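Local atomic coordinates of glucuronoarabinoxylan endo-1,4-beta-xylanase (Clostridium papyrosolvens, PDB entry 4FMV), a protein that acts as a family 30 endoxylanase, probably cleaving internal beta-1,4 linkages of plant cell-wall polysaccharides. Residues Ile324-Phe338 and Gly370-Phe384. Numbering follows the deposited sequence. Where two conformers were deposited one is given.
Sequences IVAINTGTAAVSQKF and GSFTAQLPAQSITTF
The beta-sandwich side domain that accompanies the (beta/alpha)8 barrel in family 30 closes here around Phe338, Phe372 and Phe384. Two antiparallel pairings face each other: strand 324-328 with 380-384, and strand 334-338 with 371-376 at 151°. Each segment holds two strands and gives one to each layer; the axes of strands 324-328 and 371-376, in different layers, approach to 8.5 Å. A register shift of two residues marks the loops separating the pairings.

Ala326, Leu376 and the phenylalanines point into the space between the layers. Phe338 CD2 lies over one face of the Phe372 ring, 3.4 Å from Phe372 CZ; the planes are 21° apart, and the rings are displaced so far that one barely lies over the other. Phe384 meets Phe338 obliquely, and Leu376 CD2 sits in plane at the Phe384 edge. Ile327 CG1 and Ile381 CG1 (3.9 Å) lie side by side on the face of strands 324-328 and 380-384 turned away from the phenylalanines, where both residues touch helix 240-255 of the barrel.

At the turns, a G1 bulge sets Gln379 and Ser380 opposite the single residue Asn328. Asn328 OD1 accepts from Gly330 N (2.9 Å), an Asx turn. With CG anti to the backbone N (chi1 172°), Asn328 ND2 reaches Ala332 O in the amide plane, and also Leu376 O (3.1 Å). Leu376 O is gripped twice, by Asn328 ND2 and by Val334 N (3.0 Å), from opposite faces of its carbonyl plane.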
ATOM      1  N   ILE A 324     -12.636  10.883   9.570  1.00 12.54           N
ATOM      2  CA  ILE A 324     -13.380  11.121   8.323  1.00  9.39           C
ATOM      3  C   ILE A 324     -12.447  11.817   7.343  1.00 12.83           C
ATOM      4  O   ILE A 324     -11.848  12.851   7.662  1.00 14.87           O
ATOM      5  CB  ILE A 324     -14.608  12.027   8.536  1.00 11.18           C
ATOM      6  CG1 ILE A 324     -15.588  11.382   9.516  1.00  9.60           C
ATOM      7  CG2 ILE A 324     -15.302  12.343   7.201  1.00 10.61           C
ATOM      8  CD1 ILE A 324     -16.565  12.372  10.144  1.00 14.64           C
ATOM      9  N   VAL A 325     -12.306  11.228   6.161  1.00 12.93           N
ATOM     10  CA  VAL A 325     -11.508  11.801   5.091  1.00 10.96           C
ATOM     11  C   VAL A 325     -12.464  12.232   3.994  1.00 13.38           C
ATOM     12  O   VAL A 325     -13.193  11.402   3.407  1.00 12.49           O
ATOM     13  CB  VAL A 325     -10.479  10.785   4.542  1.00  7.35           C
ATOM     14  CG1 VAL A 325      -9.703  11.363   3.342  1.00  8.64           C
ATOM     15  CG2 VAL A 325      -9.527  10.339   5.657  1.00  6.99           C
ATOM     16  N   ALA A 326     -12.475  13.533   3.731  1.00 12.14           N
ATOM     17  CA  ALA A 326     -13.402  14.114   2.757  1.00 11.87           C
ATOM     18  C   ALA A 326     -12.639  14.866   1.680  1.00 10.52           C
ATOM     19  O   ALA A 326     -11.886  15.799   1.970  1.00 13.83           O
ATOM     20  CB  ALA A 326     -14.401  15.024   3.453  1.00 11.78           C
ATOM     21  N   ILE A 327     -12.833  14.442   0.435  1.00  8.99           N
ATOM     22  CA  ILE A 327     -12.131  14.999  -0.710  1.00  9.52           C
ATOM     23  C   ILE A 327     -13.104  15.828  -1.536  1.00 14.98           C
ATOM     24  O   ILE A 327     -14.183  15.355  -1.847  1.00 14.22           O
ATOM     25  CB  ILE A 327     -11.571  13.875  -1.608  1.00  8.47           C
ATOM     26  CG1 ILE A 327     -10.607  12.981  -0.817  1.00 10.37           C
ATOM     27  CG2 ILE A 327     -10.881  14.474  -2.852  1.00  6.75           C
ATOM     28  CD1 ILE A 327     -10.426  11.584  -1.382  1.00  8.34           C
ATOM     29  N   ASN A 328     -12.750  17.075  -1.852  1.00 18.62           N
ATOM     30  CA  ASN A 328     -13.563  17.875  -2.774  1.00 18.75           C
ATOM     31  C   ASN A 328     -12.766  18.168  -4.045  1.00 16.36           C
ATOM     32  O   ASN A 328     -11.872  19.013  -4.025  1.00 15.08           O
ATOM     33  CB  ASN A 328     -13.989  19.185  -2.096  1.00 17.09           C
ATOM     34  CG  ASN A 328     -14.667  20.155  -3.050  1.00 17.71           C
ATOM     35  OD1 ASN A 328     -15.176  19.759  -4.105  1.00 17.74           O
ATOM     36  ND2 ASN A 328     -14.695  21.439  -2.673  1.00 16.17           N
ATOM     37  N   THR A 329     -13.119  17.509  -5.152  1.00 13.18           N
ATOM     38  CA  THR A 329     -12.371  17.664  -6.408  1.00 12.92           C
ATOM     39  C   THR A 329     -12.942  18.809  -7.233  1.00 18.13           C
ATOM     40  O   THR A 329     -12.438  19.118  -8.321  1.00 21.14           O
ATOM     41  CB  THR A 329     -12.386  16.377  -7.283  1.00 14.59           C
ATOM     42  OG1 THR A 329     -13.722  16.119  -7.744  1.00 17.81           O
ATOM     43  CG2 THR A 329     -11.901  15.168  -6.501  1.00 12.88           C
ATOM     44  N   GLY A 330     -14.003  19.428  -6.720  1.00 18.16           N
ATOM     45  CA  GLY A 330     -14.593  20.613  -7.334  1.00 17.81           C
ATOM     46  C   GLY A 330     -13.715  21.861  -7.262  1.00 18.12           C
ATOM     47  O   GLY A 330     -12.807  21.980  -6.418  1.00 10.71           O
ATOM     48  N   THR A 331     -13.989  22.809  -8.149  1.00 18.81           N
ATOM     49  CA  THR A 331     -13.195  24.031  -8.208  1.00 23.31           C
ATOM     50  C   THR A 331     -13.748  25.124  -7.305  1.00 25.70           C
ATOM     51  O   THR A 331     -13.261  26.251  -7.320  1.00 26.44           O
ATOM     52  CB  THR A 331     -13.117  24.573  -9.649  1.00 24.86           C
ATOM     53  OG1 THR A 331     -14.430  24.943 -10.077  1.00 21.40           O
ATOM     54  CG2 THR A 331     -12.564  23.512 -10.582  1.00 22.92           C
ATOM     55  N   ALA A 332     -14.793  24.800  -6.549  1.00 27.44           N
ATOM     56  CA  ALA A 332     -15.336  25.728  -5.568  1.00 26.15           C
ATOM     57  C   ALA A 332     -15.504  25.037  -4.221  1.00 23.36           C
ATOM     58  O   ALA A 332     -15.848  23.850  -4.156  1.00 24.26           O
ATOM     59  CB  ALA A 332     -16.654  26.287  -6.045  1.00 30.04           C
ATOM     60  N   ALA A 333     -15.243  25.777  -3.150  1.00 22.36           N
ATOM     61  CA  ALA A 333     -15.496  25.277  -1.803  1.00 24.51           C
ATOM     62  C   ALA A 333     -16.976  24.929  -1.618  1.00 23.92           C
ATOM     63  O   ALA A 333     -17.863  25.624  -2.129  1.00 25.36           O
ATOM     64  CB  ALA A 333     -15.058  26.286  -0.755  1.00 24.36           C
ATOM     65  N   VAL A 334     -17.232  23.853  -0.879  0.50 21.63           N
ATOM     66  CA  VAL A 334     -18.593  23.414  -0.593  0.50 22.33           C
ATOM     67  C   VAL A 334     -18.729  23.061   0.886  0.50 21.40           C
ATOM     68  O   VAL A 334     -17.792  22.540   1.488  0.50 21.27           O
ATOM     69  CB  VAL A 334     -18.974  22.187  -1.446  0.50 23.26           C
ATOM     70  CG1 VAL A 334     -20.274  21.569  -0.948  0.50 24.31           C
ATOM     71  CG2 VAL A 334     -19.096  22.574  -2.909  0.50 24.03           C
ATOM     72  N   SER A 335     -19.883  23.362   1.473  1.00 19.94           N
ATOM     73  CA  SER A 335     -20.145  22.988   2.854  1.00 22.83           C
ATOM     74  C   SER A 335     -20.651  21.545   2.854  1.00 23.38           C
ATOM     75  O   SER A 335     -21.432  21.157   1.974  1.00 21.33           O
ATOM     76  CB  SER A 335     -21.187  23.906   3.477  1.00 26.95           C
ATOM     77  OG  SER A 335     -22.483  23.545   3.040  1.00 32.09           O
ATOM     78  N   GLN A 336     -20.194  20.748   3.821  1.00 21.81           N
ATOM     79  CA  GLN A 336     -20.678  19.374   3.964  1.00 20.21           C
ATOM     80  C   GLN A 336     -21.075  19.075   5.408  1.00 21.26           C
ATOM     81  O   GLN A 336     -20.298  19.313   6.347  1.00 18.22           O
ATOM     82  CB  GLN A 336     -19.635  18.364   3.483  1.00 19.57           C
ATOM     83  CG  GLN A 336     -20.079  16.892   3.630  1.00 20.03           C
ATOM     84  CD  GLN A 336     -21.273  16.544   2.748  1.00 21.17           C
ATOM     85  OE1 GLN A 336     -21.177  16.572   1.517  1.00 22.78           O
ATOM     86  NE2 GLN A 336     -22.400  16.215   3.371  1.00 18.80           N
ATOM     87  N   LYS A 337     -22.290  18.560   5.584  1.00 22.20           N
ATOM     88  CA  LYS A 337     -22.777  18.177   6.907  1.00 21.76           C
ATOM     89  C   LYS A 337     -22.514  16.696   7.140  1.00 24.26           C
ATOM     90  O   LYS A 337     -22.728  15.857   6.246  1.00 23.77           O
ATOM     91  CB  LYS A 337     -24.274  18.459   7.029  1.00 26.22           C
ATOM     92  CG  LYS A 337     -24.860  18.040   8.363  1.00 31.89           C
ATOM     93  CD  LYS A 337     -26.361  18.240   8.373  1.00 36.75           C
ATOM     94  CE  LYS A 337     -26.961  17.994   9.754  1.00 39.70           C
ATOM     95  NZ  LYS A 337     -26.691  19.158  10.640  1.00 41.25           N
ATOM     96  N   PHE A 338     -22.029  16.383   8.338  1.00 24.23           N
ATOM     97  CA  PHE A 338     -21.743  15.009   8.711  1.00 24.11           C
ATOM     98  C   PHE A 338     -22.556  14.625   9.947  1.00 25.98           C
ATOM     99  O   PHE A 338     -22.670  15.419  10.878  1.00 24.85           O
ATOM    100  CB  PHE A 338     -20.261  14.844   9.031  1.00 24.19           C
ATOM    101  CG  PHE A 338     -19.335  15.223   7.905  1.00 21.29           C
ATOM    102  CD1 PHE A 338     -18.920  14.275   6.989  1.00 20.34           C
ATOM    103  CD2 PHE A 338     -18.840  16.514   7.796  1.00 23.74           C
ATOM    104  CE1 PHE A 338     -18.038  14.605   5.965  1.00 19.76           C
ATOM    105  CE2 PHE A 338     -17.963  16.858   6.769  1.00 21.60           C
ATOM    106  CZ  PHE A 338     -17.567  15.899   5.853  1.00 19.09           C
ATOM    107  N   GLY A 370     -24.491  14.884  17.639  1.00 33.61           N
ATOM    108  CA  GLY A 370     -23.927  13.913  16.718  1.00 30.61           C
ATOM    109  C   GLY A 370     -23.637  14.474  15.335  1.00 30.72           C
ATOM    110  O   GLY A 370     -23.350  13.713  14.416  1.00 32.35           O
ATOM    111  N   SER A 371     -23.693  15.797  15.187  1.00 32.10           N
ATOM    112  CA  SER A 371     -23.554  16.434  13.875  1.00 30.70           C
ATOM    113  C   SER A 371     -22.546  17.585  13.831  1.00 29.69           C
ATOM    114  O   SER A 371     -22.430  18.353  14.787  1.00 32.89           O
ATOM    115  CB  SER A 371     -24.910  16.950  13.406  1.00 33.45           C
ATOM    116  OG  SER A 371     -24.852  17.323  12.041  1.00 36.63           O
ATOM    117  N   PHE A 372     -21.825  17.715  12.717  1.00 24.09           N
ATOM    118  CA  PHE A 372     -21.022  18.922  12.487  1.00 22.27           C
ATOM    119  C   PHE A 372     -20.962  19.254  11.008  1.00 22.84           C
ATOM    120  O   PHE A 372     -21.007  18.358  10.166  1.00 25.22           O
ATOM    121  CB  PHE A 372     -19.606  18.782  13.062  1.00 24.01           C
ATOM    122  CG  PHE A 372     -18.685  17.935  12.224  1.00 26.05           C
ATOM    123  CD1 PHE A 372     -18.626  16.565  12.407  1.00 25.79           C
ATOM    124  CD2 PHE A 372     -17.872  18.517  11.257  1.00 25.21           C
ATOM    125  CE1 PHE A 372     -17.786  15.785  11.644  1.00 24.69           C
ATOM    126  CE2 PHE A 372     -17.026  17.736  10.480  1.00 25.10           C
ATOM    127  CZ  PHE A 372     -16.979  16.371  10.676  1.00 23.53           C
ATOM    128  N   THR A 373     -20.854  20.541  10.694  1.00 22.83           N
ATOM    129  CA  THR A 373     -20.733  20.977   9.307  1.00 21.81           C
ATOM    130  C   THR A 373     -19.370  21.626   9.059  1.00 22.48           C
ATOM    131  O   THR A 373     -18.842  22.355   9.903  1.00 24.33           O
ATOM    132  CB  THR A 373     -21.873  21.943   8.904  1.00 23.76           C
ATOM    133  OG1 THR A 373     -23.139  21.310   9.129  1.00 24.91           O
ATOM    134  CG2 THR A 373     -21.760  22.342   7.424  1.00 20.10           C
ATOM    135  N   ALA A 374     -18.794  21.347   7.900  1.00 22.28           N
ATOM    136  CA  ALA A 374     -17.478  21.867   7.572  1.00 22.84           C
ATOM    137  C   ALA A 374     -17.460  22.429   6.159  1.00 21.41           C
ATOM    138  O   ALA A 374     -18.241  22.010   5.312  1.00 23.20           O
ATOM    139  CB  ALA A 374     -16.420  20.762   7.735  1.00 21.16           C
ATOM    140  N   GLN A 375     -16.586  23.399   5.928  1.00 20.91           N
ATOM    141  CA  GLN A 375     -16.257  23.851   4.582  1.00 21.43           C
ATOM    142  C   GLN A 375     -15.167  22.952   4.013  1.00 18.85           C
ATOM    143  O   GLN A 375     -14.134  22.775   4.634  1.00 20.73           O
ATOM    144  CB  GLN A 375     -15.717  25.279   4.627  1.00 21.94           C
ATOM    145  CG  GLN A 375     -16.759  26.310   5.026  1.00 28.65           C
ATOM    146  CD  GLN A 375     -17.848  26.435   3.983  1.00 32.10           C
ATOM    147  OE1 GLN A 375     -19.008  26.100   4.241  1.00 32.84           O
ATOM    148  NE2 GLN A 375     -17.476  26.902   2.782  1.00 31.55           N
ATOM    149  N   LEU A 376     -15.395  22.388   2.834  1.00 19.19           N
ATOM    150  CA  LEU A 376     -14.342  21.654   2.130  1.00 17.22           C
ATOM    151  C   LEU A 376     -13.805  22.543   1.004  1.00 18.49           C
ATOM    152  O   LEU A 376     -14.533  22.841   0.049  1.00 17.56           O
ATOM    153  CB  LEU A 376     -14.892  20.353   1.542  1.00 15.59           C
ATOM    154  CG  LEU A 376     -15.667  19.426   2.475  1.00 17.92           C
ATOM    155  CD1 LEU A 376     -16.193  18.217   1.691  1.00 16.59           C
ATOM    156  CD2 LEU A 376     -14.788  19.000   3.664  1.00 15.86           C
ATOM    157  N   PRO A 377     -12.542  22.990   1.117  1.00 17.41           N
ATOM    158  CA  PRO A 377     -11.991  23.873   0.085  1.00 14.48           C
ATOM    159  C   PRO A 377     -11.997  23.226  -1.308  1.00 15.19           C
ATOM    160  O   PRO A 377     -12.018  21.990  -1.423  1.00 13.69           O
ATOM    161  CB  PRO A 377     -10.557  24.111   0.564  1.00 14.03           C
ATOM    162  CG  PRO A 377     -10.638  23.944   2.077  1.00 17.28           C
ATOM    163  CD  PRO A 377     -11.607  22.799   2.246  1.00 18.50           C
ATOM    164  N   ALA A 378     -11.992  24.057  -2.349  1.00 13.87           N
ATOM    165  CA  ALA A 378     -11.873  23.576  -3.723  1.00 14.23           C
ATOM    166  C   ALA A 378     -10.657  22.682  -3.846  1.00 10.85           C
ATOM    167  O   ALA A 378      -9.624  22.975  -3.268  1.00 12.04           O
ATOM    168  CB  ALA A 378     -11.753  24.758  -4.705  1.00 16.09           C
ATOM    169  N   GLN A 379     -10.791  21.586  -4.586  1.00  9.34           N
ATOM    170  CA  GLN A 379      -9.669  20.711  -4.897  1.00 12.97           C
ATOM    171  C   GLN A 379      -8.765  20.435  -3.673  1.00 13.36           C
ATOM    172  O   GLN A 379      -7.578  20.751  -3.662  1.00 12.46           O
ATOM    173  CB  GLN A 379      -8.880  21.298  -6.080  1.00 17.10           C
ATOM    174  CG  GLN A 379      -9.705  21.358  -7.370  1.00 15.98           C
ATOM    175  CD  GLN A 379      -8.988  22.087  -8.502  1.00 18.76           C
ATOM    176  OE1 GLN A 379      -8.638  23.262  -8.383  1.00 17.31           O
ATOM    177  NE2 GLN A 379      -8.744  21.377  -9.600  1.00 19.97           N
ATOM    178  N   SER A 380      -9.342  19.788  -2.668  1.00 12.43           N
ATOM    179  CA  SER A 380      -8.693  19.621  -1.385  1.00 11.68           C
ATOM    180  C   SER A 380      -9.065  18.264  -0.831  1.00 13.78           C
ATOM    181  O   SER A 380     -10.113  17.686  -1.183  1.00 14.12           O
ATOM    182  CB  SER A 380      -9.203  20.685  -0.412  1.00 16.02           C
ATOM    183  OG  SER A 380     -10.513  20.348   0.031  1.00 13.98           O
ATOM    184  N   ILE A 381      -8.192  17.755   0.025  1.00  8.74           N
ATOM    185  CA  ILE A 381      -8.496  16.601   0.852  1.00 11.07           C
ATOM    186  C   ILE A 381      -8.377  17.051   2.301  1.00 13.52           C
ATOM    187  O   ILE A 381      -7.414  17.741   2.688  1.00 13.37           O
ATOM    188  CB  ILE A 381      -7.556  15.389   0.560  1.00 13.05           C
ATOM    189  CG1 ILE A 381      -7.793  14.254   1.576  1.00 13.24           C
ATOM    190  CG2 ILE A 381      -6.096  15.822   0.516  1.00 10.66           C
ATOM    191  CD1 ILE A 381      -7.116  12.905   1.186  1.00  5.29           C
ATOM    192  N   THR A 382      -9.384  16.700   3.087  1.00 13.65           N
ATOM    193  CA  THR A 382      -9.429  17.076   4.489  1.00 11.62           C
ATOM    194  C   THR A 382      -9.642  15.829   5.327  1.00 12.02           C
ATOM    195  O   THR A 382     -10.490  14.975   5.002  1.00 12.23           O
ATOM    196  CB  THR A 382     -10.587  18.036   4.790  1.00 12.47           C
ATOM    197  OG1 THR A 382     -10.403  19.276   4.099  1.00 14.52           O
ATOM    198  CG2 THR A 382     -10.683  18.303   6.292  1.00 14.03           C
ATOM    199  N   THR A 383      -8.882  15.725   6.412  1.00  9.77           N
ATOM    200  CA  THR A 383      -9.097  14.654   7.374  1.00 10.10           C
ATOM    201  C   THR A 383      -9.583  15.279   8.675  1.00 12.30           C
ATOM    202  O   THR A 383      -8.948  16.207   9.203  1.00 14.52           O
ATOM    203  CB  THR A 383      -7.825  13.846   7.606  1.00 10.79           C
ATOM    204  OG1 THR A 383      -7.389  13.271   6.367  1.00 10.27           O
ATOM    205  CG2 THR A 383      -8.070  12.741   8.621  1.00 10.87           C
ATOM    206  N   PHE A 384     -10.729  14.812   9.163  1.00 11.45           N
ATOM    207  CA  PHE A 384     -11.251  15.245  10.456  1.00 13.92           C
ATOM    208  C   PHE A 384     -11.013  14.139  11.477  1.00 18.07           C
ATOM    209  O   PHE A 384     -11.290  12.969  11.209  1.00 20.84           O
ATOM    210  CB  PHE A 384     -12.758  15.515  10.381  1.00 13.59           C
ATOM    211  CG  PHE A 384     -13.154  16.493   9.317  1.00 14.99           C
ATOM    212  CD1 PHE A 384     -13.446  16.059   8.033  1.00 15.48           C
ATOM    213  CD2 PHE A 384     -13.258  17.848   9.602  1.00 14.20           C
ATOM    214  CE1 PHE A 384     -13.812  16.957   7.042  1.00 14.55           C
ATOM    215  CE2 PHE A 384     -13.624  18.758   8.620  1.00 14.20           C
ATOM    216  CZ  PHE A 384     -13.911  18.306   7.335  1.00 16.17           C
TER
HETATM  217  O   HOH W   1     -11.646  18.938   1.650  1.00 13.07           O
HETATM  218  O   HOH W   2     -10.063  18.465  -9.595  1.00 19.32           O